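Local coordinates for hypothetical protein APE0754 (Aeropyrum pernix, PDB 1TUA), which is of unknown function but carries two K homology domains and probably binds RNA, at residues I123-I131 with R146-L157; V25-T35 with L60-I70. One frame throughout, in Å; residues are numbered along the deposited sequence.

Interaction 1. Residues I123-I131 with R146-L157; sequences IEEMTDTYI and RAMAAKQAIEML
Ile123 fits as a knob into a hole made by Ala150, Ala153, Ile154 and Leu157 on the facing helix. Its CD1 does the deep reaching, meeting Leu157 CD1 tip to tip at 3.7 Å and Ile154 CD1 at the same distance, while its CG2 lies 4.0 Å from Ala150 CB. One turn on, Thr127 sets its CG2 against Ala149 and its OG1 3.8 Å from Ala150 CB. With chi1 at 61°, that hydroxyl turns back over its own helix and donates to Ile123 O at 2.7 Å, on the opposite face of the carbonyl plane from Thr127 N; it also accepts from Thr129 OG1 at 2.8 Å. A valine in place of Thr127 would probably leave Thr129 OG1 without this acceptor in a buried spot. Arg146 runs its extended chain past the helix end, bringing CD to 3.1 Å from Thr127 O, and its guanidinium goes on to salt bridges with Glu181 and Asp143. The helices run antiparallel at 150°, and the chain leaves the first through positive-phi Asp128. Helix 118-127, just before the second strand, thus pairs with helix 144-158, which follows the third, as in a type I KH fold.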
loop_
_atom_site.group_PDB
_atom_site.type_symbol
_atom_site.label_atom_id
_atom_site.label_comp_id
_atom_site.label_asym_id
_atom_site.label_seq_id
_atom_site.Cartn_x
_atom_site.Cartn_y
_atom_site.Cartn_z
ATOM N N ILE A 123 -12.612 -8.003 -0.143
ATOM C CA ILE A 123 -12.310 -6.738 0.503
ATOM C C ILE A 123 -11.845 -5.717 -0.545
ATOM O O ILE A 123 -12.270 -4.565 -0.513
ATOM C CB ILE A 123 -11.244 -6.922 1.608
ATOM C CG1 ILE A 123 -11.811 -7.841 2.703
ATOM C CG2 ILE A 123 -10.859 -5.564 2.207
ATOM C CD1 ILE A 123 -10.833 -8.200 3.809
ATOM N N GLU A 124 -10.990 -6.135 -1.481
ATOM C CA GLU A 124 -10.519 -5.225 -2.535
ATOM C C GLU A 124 -11.677 -4.673 -3.375
ATOM O O GLU A 124 -11.727 -3.477 -3.678
ATOM C CB GLU A 124 -9.552 -5.931 -3.485
ATOM C CG GLU A 124 -8.199 -6.280 -2.914
ATOM C CD GLU A 124 -7.266 -6.854 -3.975
ATOM O OE1 GLU A 124 -7.707 -7.725 -4.753
ATOM O OE2 GLU A 124 -6.093 -6.442 -4.035
ATOM N N GLU A 125 -12.599 -5.553 -3.758
ATOM C CA GLU A 125 -13.738 -5.149 -4.581
ATOM C C GLU A 125 -14.695 -4.227 -3.838
ATOM O O GLU A 125 -15.216 -3.275 -4.415
ATOM C CB GLU A 125 -14.510 -6.377 -5.069
ATOM C CG GLU A 125 -13.673 -7.373 -5.841
ATOM C CD GLU A 125 -14.476 -8.574 -6.309
ATOM O OE1 GLU A 125 -15.204 -9.172 -5.485
ATOM O OE2 GLU A 125 -14.372 -8.926 -7.503
ATOM N N MET A 126 -14.927 -4.519 -2.560
ATOM C CA MET A 126 -15.837 -3.715 -1.755
ATOM C C MET A 126 -15.289 -2.318 -1.469
ATOM O O MET A 126 -16.045 -1.352 -1.407
ATOM C CB MET A 126 -16.141 -4.426 -0.430
ATOM C CG MET A 126 -16.937 -5.728 -0.577
ATOM S SD MET A 126 -17.504 -6.435 1.009
ATOM C CE MET A 126 -18.376 -5.124 1.611
ATOM N N THR A 127 -13.973 -2.210 -1.315
ATOM C CA THR A 127 -13.344 -0.931 -0.995
ATOM C C THR A 127 -12.616 -0.272 -2.157
ATOM O O THR A 127 -12.152 0.859 -2.033
ATOM C CB THR A 127 -12.327 -1.098 0.151
ATOM O OG1 THR A 127 -11.299 -2.008 -0.259
ATOM C CG2 THR A 127 -13.002 -1.649 1.391
ATOM N N ASP A 128 -12.518 -0.978 -3.279
ATOM C CA ASP A 128 -11.816 -0.466 -4.452
ATOM C C ASP A 128 -10.383 -0.096 -4.076
ATOM O O ASP A 128 -9.931 1.021 -4.321
ATOM C CB ASP A 128 -12.542 0.750 -5.034
ATOM C CG ASP A 128 -11.936 1.214 -6.345
ATOM O OD1 ASP A 128 -11.527 0.347 -7.149
ATOM O OD2 ASP A 128 -11.880 2.441 -6.578
ATOM N N THR A 129 -9.684 -1.049 -3.466
ATOM C CA THR A 129 -8.289 -0.872 -3.063
ATOM C C THR A 129 -7.451 -2.048 -3.579
ATOM O O THR A 129 -7.995 -3.069 -4.008
ATOM C CB THR A 129 -8.135 -0.871 -1.531
ATOM O OG1 THR A 129 -8.582 -2.134 -1.019
ATOM C CG2 THR A 129 -8.944 0.249 -0.898
ATOM N N TYR A 130 -6.129 -1.887 -3.557
ATOM C CA TYR A 130 -5.223 -2.964 -3.936
ATOM C C TYR A 130 -4.706 -3.451 -2.589
ATOM O O TYR A 130 -4.335 -2.643 -1.744
ATOM C CB TYR A 130 -4.024 -2.469 -4.754
ATOM C CG TYR A 130 -4.314 -2.048 -6.179
ATOM C CD1 TYR A 130 -5.472 -2.463 -6.840
ATOM C CD2 TYR A 130 -3.405 -1.258 -6.878
ATOM C CE1 TYR A 130 -5.713 -2.098 -8.164
ATOM C CE2 TYR A 130 -3.636 -0.892 -8.196
ATOM C CZ TYR A 130 -4.788 -1.313 -8.833
ATOM O OH TYR A 130 -5.004 -0.956 -10.147
ATOM N N ILE A 131 -4.695 -4.760 -2.383
ATOM C CA ILE A 131 -4.222 -5.319 -1.121
ATOM C C ILE A 131 -3.179 -6.404 -1.375
ATOM O O ILE A 131 -3.401 -7.318 -2.172
ATOM C CB ILE A 131 -5.404 -5.928 -0.301
ATOM C CG1 ILE A 131 -6.395 -4.823 0.080
ATOM C CG2 ILE A 131 -4.880 -6.624 0.953
ATOM C CD1 ILE A 131 -7.662 -5.314 0.779
ATOM N N ARG A 146 -11.372 4.648 1.985
ATOM C CA ARG A 146 -11.435 3.277 1.497
ATOM C C ARG A 146 -10.272 2.438 2.032
ATOM O O ARG A 146 -10.461 1.284 2.420
ATOM C CB ARG A 146 -11.456 3.264 -0.034
ATOM C CG ARG A 146 -12.762 3.800 -0.603
ATOM C CD ARG A 146 -12.739 3.879 -2.118
ATOM N NE ARG A 146 -14.073 4.169 -2.641
ATOM C CZ ARG A 146 -14.730 5.306 -2.435
ATOM N NH1 ARG A 146 -14.177 6.276 -1.720
ATOM N NH2 ARG A 146 -15.951 5.462 -2.927
ATOM N N ALA A 147 -9.074 3.014 2.066
ATOM C CA ALA A 147 -7.917 2.293 2.593
ATOM C C ALA A 147 -8.120 2.003 4.089
ATOM O O ALA A 147 -7.770 0.926 4.578
ATOM C CB ALA A 147 -6.638 3.107 2.377
ATOM N N MET A 148 -8.687 2.963 4.817
ATOM C CA MET A 148 -8.922 2.763 6.241
ATOM C C MET A 148 -10.025 1.722 6.462
ATOM O O MET A 148 -9.981 0.963 7.436
ATOM C CB MET A 148 -9.275 4.090 6.927
ATOM C CG MET A 148 -8.091 5.076 7.036
ATOM S SD MET A 148 -6.565 4.345 7.750
ATOM C CE MET A 148 -7.094 4.069 9.418
ATOM N N ALA A 149 -11.001 1.670 5.554
ATOM C CA ALA A 149 -12.079 0.683 5.662
ATOM C C ALA A 149 -11.490 -0.716 5.475
ATOM O O ALA A 149 -11.792 -1.641 6.232
ATOM C CB ALA A 149 -13.147 0.951 4.608
ATOM N N ALA A 150 -10.640 -0.863 4.461
ATOM C CA ALA A 150 -9.991 -2.138 4.173
ATOM C C ALA A 150 -9.092 -2.564 5.342
ATOM O O ALA A 150 -9.043 -3.737 5.715
ATOM C CB ALA A 150 -9.163 -2.017 2.893
ATOM N N LYS A 151 -8.376 -1.598 5.910
ATOM C CA LYS A 151 -7.477 -1.861 7.027
ATOM C C LYS A 151 -8.259 -2.481 8.180
ATOM O O LYS A 151 -7.838 -3.474 8.779
ATOM C CB LYS A 151 -6.831 -0.553 7.486
ATOM C CG LYS A 151 -5.922 -0.668 8.701
ATOM C CD LYS A 151 -5.469 0.717 9.154
ATOM C CE LYS A 151 -4.528 0.650 10.351
ATOM N NZ LYS A 151 -3.157 0.190 9.980
ATOM N N GLN A 152 -9.404 -1.881 8.484
ATOM C CA GLN A 152 -10.250 -2.363 9.561
ATOM C C GLN A 152 -10.721 -3.794 9.277
ATOM O O GLN A 152 -10.651 -4.659 10.154
ATOM C CB GLN A 152 -11.439 -1.411 9.732
ATOM C CG GLN A 152 -12.424 -1.814 10.805
ATOM C CD GLN A 152 -13.530 -0.791 10.978
ATOM O OE1 GLN A 152 -14.042 -0.234 10.004
ATOM N NE2 GLN A 152 -13.915 -0.547 12.223
ATOM N N ALA A 153 -11.187 -4.048 8.053
ATOM C CA ALA A 153 -11.650 -5.385 7.682
ATOM C C ALA A 153 -10.522 -6.409 7.846
ATOM O O ALA A 153 -10.740 -7.513 8.360
ATOM C CB ALA A 153 -12.159 -5.384 6.248
ATOM N N ILE A 154 -9.318 -6.043 7.406
ATOM C CA ILE A 154 -8.162 -6.925 7.529
ATOM C C ILE A 154 -7.864 -7.194 9.004
ATOM O O ILE A 154 -7.610 -8.332 9.395
ATOM C CB ILE A 154 -6.904 -6.309 6.880
ATOM C CG1 ILE A 154 -7.111 -6.159 5.368
ATOM C CG2 ILE A 154 -5.687 -7.182 7.183
ATOM C CD1 ILE A 154 -7.276 -7.472 4.643
ATOM N N GLU A 155 -7.891 -6.148 9.825
ATOM C CA GLU A 155 -7.635 -6.326 11.247
ATOM C C GLU A 155 -8.686 -7.253 11.872
ATOM O O GLU A 155 -8.349 -8.130 12.676
ATOM C CB GLU A 155 -7.628 -4.969 11.954
ATOM C CG GLU A 155 -6.474 -4.077 11.523
ATOM C CD GLU A 155 -6.553 -2.677 12.114
ATOM O OE1 GLU A 155 -7.653 -2.078 12.096
ATOM O OE2 GLU A 155 -5.513 -2.171 12.583
ATOM N N MET A 156 -9.952 -7.064 11.500
ATOM C CA MET A 156 -11.037 -7.901 12.024
ATOM C C MET A 156 -10.814 -9.377 11.676
ATOM O O MET A 156 -11.073 -10.257 12.496
ATOM C CB MET A 156 -12.392 -7.437 11.476
ATOM C CG MET A 156 -12.928 -6.147 12.102
ATOM S SD MET A 156 -14.403 -5.515 11.260
ATOM C CE MET A 156 -15.643 -6.631 11.798
ATOM N N LEU A 157 -10.334 -9.651 10.465
ATOM C CA LEU A 157 -10.080 -11.032 10.064
ATOM C C LEU A 157 -8.885 -11.590 10.826
ATOM O O LEU A 157 -8.882 -12.757 11.209
ATOM C CB LEU A 157 -9.816 -11.133 8.556
ATOM C CG LEU A 157 -11.002 -10.915 7.614
ATOM C CD1 LEU A 157 -10.544 -11.077 6.170
ATOM C CD2 LEU A 157 -12.100 -11.910 7.932
#

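Interaction 2. Residues V25-T35 with L60-I70; sequences VKAEIMRRTGT and LMKAAEVVKAI
This is an apolar helix-to-helix contact in the N-terminal KH domain, where helix 24-33, which leads into strand 35-40, packs antiparallel, at 160° and 10.0 Å between axes, on helix 57-72, which follows strand 45-50. No hydrogen bond crosses it. Ile29 carries the centre: its CD1 meets Val66 CG1 tip to tip at 3.6 Å, its side chain crosses that of Val67 at about a right angle, and CG2, anti to the backbone N, rests 4.0 Å from Ala63 CB. Toward the C-terminal end of helix 24-33, the small Ala63 methyl is the meeting point, with Thr33 OG1 at 3.8 Å and Thr35 OG1 at 3.9 Å. Those hydroxyls are held within their own segment: Thr35 OG1 donates to Thr33 OG1, which donates to Ile29 O at 2.7 Å, tilted 34° from the carbonyl plane. The ends are closed by Val25 CG1 against Ile70 CD1 and by Thr35 CG2 against Leu60 CD1. Around the pair, Thr35, Leu60 and Ala63 rest on Val48 of strand 45-50, Val67 packs on Val8 of strand 6-9, and helix 76-79 meets Val25 and Ile70 through Pro76.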
loop_
_atom_site.group_PDB
_atom_site.type_symbol
_atom_site.label_atom_id
_atom_site.label_comp_id
_atom_site.label_asym_id
_atom_site.label_seq_id
_atom_site.Cartn_x
_atom_site.Cartn_y
_atom_site.Cartn_z
ATOM N N VAL A 25 12.375 0.292 -13.610
ATOM C CA VAL A 25 11.376 0.687 -12.622
ATOM C C VAL A 25 11.760 1.981 -11.918
ATOM O O VAL A 25 10.958 2.923 -11.868
ATOM C CB VAL A 25 11.128 -0.421 -11.571
ATOM C CG1 VAL A 25 10.242 0.115 -10.440
ATOM C CG2 VAL A 25 10.443 -1.610 -12.232
ATOM N N LYS A 26 12.974 2.060 -11.383
ATOM C CA LYS A 26 13.354 3.303 -10.720
ATOM C C LYS A 26 13.395 4.431 -11.749
ATOM O O LYS A 26 13.085 5.578 -11.428
ATOM C CB LYS A 26 14.705 3.179 -10.004
ATOM C CG LYS A 26 15.907 3.132 -10.899
ATOM C CD LYS A 26 17.175 3.390 -10.100
ATOM C CE LYS A 26 18.366 3.527 -11.026
ATOM N NZ LYS A 26 19.573 4.010 -10.308
ATOM N N ALA A 27 13.762 4.109 -12.988
ATOM C CA ALA A 27 13.811 5.118 -14.049
ATOM C C ALA A 27 12.423 5.700 -14.296
ATOM O O ALA A 27 12.279 6.906 -14.473
ATOM C CB ALA A 27 14.343 4.514 -15.334
ATOM N N GLU A 28 11.409 4.838 -14.317
ATOM C CA GLU A 28 10.037 5.277 -14.543
ATOM C C GLU A 28 9.539 6.109 -13.361
ATOM O O GLU A 28 8.834 7.104 -13.553
ATOM C CB GLU A 28 9.126 4.064 -14.760
ATOM C CG GLU A 28 7.704 4.399 -15.197
ATOM C CD GLU A 28 7.654 5.288 -16.434
ATOM O OE1 GLU A 28 8.621 5.287 -17.231
ATOM O OE2 GLU A 28 6.633 5.985 -16.621
ATOM N N ILE A 29 9.902 5.718 -12.138
ATOM C CA ILE A 29 9.467 6.491 -10.975
ATOM C C ILE A 29 10.084 7.886 -11.063
ATOM O O ILE A 29 9.407 8.894 -10.847
ATOM C CB ILE A 29 9.907 5.840 -9.648
ATOM C CG1 ILE A 29 9.281 4.455 -9.515
ATOM C CG2 ILE A 29 9.462 6.715 -8.474
ATOM C CD1 ILE A 29 9.783 3.674 -8.314
ATOM N N MET A 30 11.372 7.935 -11.399
ATOM C CA MET A 30 12.085 9.202 -11.534
ATOM C C MET A 30 11.439 10.067 -12.618
ATOM O O MET A 30 11.198 11.256 -12.423
ATOM C CB MET A 30 13.561 8.949 -11.893
ATOM C CG MET A 30 14.436 8.424 -10.744
ATOM S SD MET A 30 16.176 8.089 -11.234
ATOM C CE MET A 30 16.137 6.410 -11.324
ATOM N N ARG A 31 11.161 9.451 -13.761
ATOM C CA ARG A 31 10.568 10.137 -14.904
ATOM C C ARG A 31 9.230 10.803 -14.612
ATOM O O ARG A 31 8.994 11.941 -15.010
ATOM C CB ARG A 31 10.406 9.135 -16.048
ATOM C CG ARG A 31 9.861 9.705 -17.332
ATOM C CD ARG A 31 10.012 8.684 -18.451
ATOM N NE ARG A 31 11.396 8.221 -18.553
ATOM C CZ ARG A 31 11.806 6.990 -18.245
ATOM N NH1 ARG A 31 10.936 6.084 -17.816
ATOM N NH2 ARG A 31 13.089 6.668 -18.362
ATOM N N ARG A 32 8.357 10.093 -13.910
ATOM C CA ARG A 32 7.027 10.610 -13.599
ATOM C C ARG A 32 6.944 11.621 -12.458
ATOM O O ARG A 32 5.980 12.390 -12.384
ATOM C CB ARG A 32 6.085 9.435 -13.323
ATOM C CG ARG A 32 5.872 8.580 -14.564
ATOM C CD ARG A 32 4.967 7.391 -14.324
ATOM N NE ARG A 32 3.632 7.786 -13.891
ATOM C CZ ARG A 32 2.615 6.938 -13.756
ATOM N NH1 ARG A 32 2.785 5.646 -14.031
ATOM N NH2 ARG A 32 1.432 7.377 -13.331
ATOM N N THR A 33 7.953 11.632 -11.588
ATOM C CA THR A 33 7.966 12.531 -10.431
ATOM C C THR A 33 9.024 13.637 -10.439
ATOM O O THR A 33 8.941 14.577 -9.652
ATOM C CB THR A 33 8.139 11.733 -9.126
ATOM O OG1 THR A 33 9.359 10.983 -9.191
ATOM C CG2 THR A 33 6.962 10.782 -8.912
ATOM N N GLY A 34 10.018 13.532 -11.316
ATOM C CA GLY A 34 11.057 14.550 -11.355
ATOM C C GLY A 34 12.013 14.392 -10.186
ATOM O O GLY A 34 12.522 15.371 -9.628
ATOM N N THR A 35 12.259 13.144 -9.808
ATOM C CA THR A 35 13.160 12.854 -8.706
ATOM C C THR A 35 14.374 12.089 -9.199
ATOM O O THR A 35 14.429 11.653 -10.354
ATOM C CB THR A 35 12.468 11.993 -7.616
ATOM O OG1 THR A 35 11.985 10.775 -8.198
ATOM C CG2 THR A 35 11.308 12.760 -6.979
ATOM N N LEU A 60 8.108 14.173 -4.275
ATOM C CA LEU A 60 9.165 13.458 -3.567
ATOM C C LEU A 60 8.575 12.371 -2.660
ATOM O O LEU A 60 9.022 11.220 -2.660
ATOM C CB LEU A 60 9.972 14.448 -2.727
ATOM C CG LEU A 60 11.240 13.906 -2.071
ATOM C CD1 LEU A 60 12.300 13.645 -3.137
ATOM C CD2 LEU A 60 11.754 14.913 -1.062
ATOM N N MET A 61 7.557 12.753 -1.899
ATOM C CA MET A 61 6.898 11.838 -0.984
ATOM C C MET A 61 6.225 10.663 -1.701
ATOM O O MET A 61 6.371 9.514 -1.287
ATOM C CB MET A 61 5.899 12.628 -0.121
ATOM C CG MET A 61 6.595 13.627 0.822
ATOM S SD MET A 61 5.508 14.820 1.662
ATOM C CE MET A 61 4.628 13.767 2.723
ATOM N N LYS A 62 5.504 10.929 -2.787
ATOM C CA LYS A 62 4.846 9.835 -3.507
ATOM C C LYS A 62 5.866 8.909 -4.168
ATOM O O LYS A 62 5.652 7.704 -4.250
ATOM C CB LYS A 62 3.863 10.386 -4.542
ATOM C CG LYS A 62 2.604 10.970 -3.915
ATOM C CD LYS A 62 1.586 11.391 -4.971
ATOM C CE LYS A 62 0.242 11.735 -4.333
ATOM N NZ LYS A 62 -0.421 10.542 -3.725
ATOM N N ALA A 63 6.975 9.470 -4.644
ATOM C CA ALA A 63 8.025 8.657 -5.250
ATOM C C ALA A 63 8.518 7.668 -4.186
ATOM O O ALA A 63 8.719 6.479 -4.463
ATOM C CB ALA A 63 9.183 9.548 -5.717
ATOM N N ALA A 64 8.705 8.170 -2.966
ATOM C CA ALA A 64 9.171 7.338 -1.855
ATOM C C ALA A 64 8.116 6.306 -1.456
ATOM O O ALA A 64 8.452 5.194 -1.042
ATOM C CB ALA A 64 9.525 8.215 -0.662
ATOM N N GLU A 65 6.840 6.665 -1.579
ATOM C CA GLU A 65 5.772 5.731 -1.224
ATOM C C GLU A 65 5.723 4.585 -2.224
ATOM O O GLU A 65 5.471 3.445 -1.848
ATOM C CB GLU A 65 4.420 6.443 -1.164
ATOM C CG GLU A 65 4.295 7.378 0.022
ATOM C CD GLU A 65 4.346 6.643 1.352
ATOM O OE1 GLU A 65 3.323 6.056 1.757
ATOM O OE2 GLU A 65 5.418 6.642 1.994
ATOM N N VAL A 66 5.976 4.879 -3.493
ATOM C CA VAL A 66 5.980 3.825 -4.504
ATOM C C VAL A 66 7.075 2.814 -4.158
ATOM O O VAL A 66 6.854 1.602 -4.197
ATOM C CB VAL A 66 6.235 4.396 -5.910
ATOM C CG1 VAL A 66 6.469 3.263 -6.900
ATOM C CG2 VAL A 66 5.049 5.243 -6.339
ATOM N N VAL A 67 8.258 3.316 -3.814
ATOM C CA VAL A 67 9.367 2.437 -3.443
ATOM C C VAL A 67 8.994 1.578 -2.233
ATOM O O VAL A 67 9.252 0.375 -2.207
ATOM C CB VAL A 67 10.633 3.251 -3.108
ATOM C CG1 VAL A 67 11.691 2.336 -2.485
ATOM C CG2 VAL A 67 11.176 3.910 -4.379
ATOM N N LYS A 68 8.390 2.198 -1.226
ATOM C CA LYS A 68 7.994 1.465 -0.031
ATOM C C LYS A 68 6.974 0.388 -0.383
ATOM O O LYS A 68 7.057 -0.734 0.114
ATOM C CB LYS A 68 7.409 2.421 1.013
ATOM C CG LYS A 68 6.935 1.720 2.278
ATOM C CD LYS A 68 6.334 2.712 3.270
ATOM C CE LYS A 68 5.825 2.005 4.530
ATOM N NZ LYS A 68 5.124 2.941 5.472
ATOM N N ALA A 69 6.018 0.727 -1.244
ATOM C CA ALA A 69 4.984 -0.221 -1.661
ATOM C C ALA A 69 5.576 -1.441 -2.387
ATOM O O ALA A 69 5.119 -2.570 -2.192
ATOM C CB ALA A 69 3.955 0.483 -2.554
ATOM N N ILE A 70 6.583 -1.219 -3.227
ATOM C CA ILE A 70 7.220 -2.327 -3.942
ATOM C C ILE A 70 7.991 -3.195 -2.947
ATOM O O ILE A 70 7.973 -4.427 -3.029
ATOM C CB ILE A 70 8.174 -1.808 -5.042
ATOM C CG1 ILE A 70 7.351 -1.091 -6.120
ATOM C CG2 ILE A 70 8.995 -2.971 -5.636
ATOM C CD1 ILE A 70 8.188 -0.331 -7.128
#

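Overall arrangement
From the N terminus, interaction 2 comes first: the chain leaves helix 24-33, runs through strands 35-40 and 45-50, and returns with helix 57-72 to close the loop. After helix 76-79, strand 87-93 and helices 95-98 and 102-113 it reaches interaction 1, which closes a shorter loop round the hairpin of strands 130-133 and 137-141. The two loops stand in series, neither nesting nor crossing, and each ties two helices over a three-stranded antiparallel sheet of order 1-3-2. They are thus corresponding contacts in two KH domains, on opposite sides of the chain's centre, with centres 24 Å apart and nearest atoms about 9 Å apart.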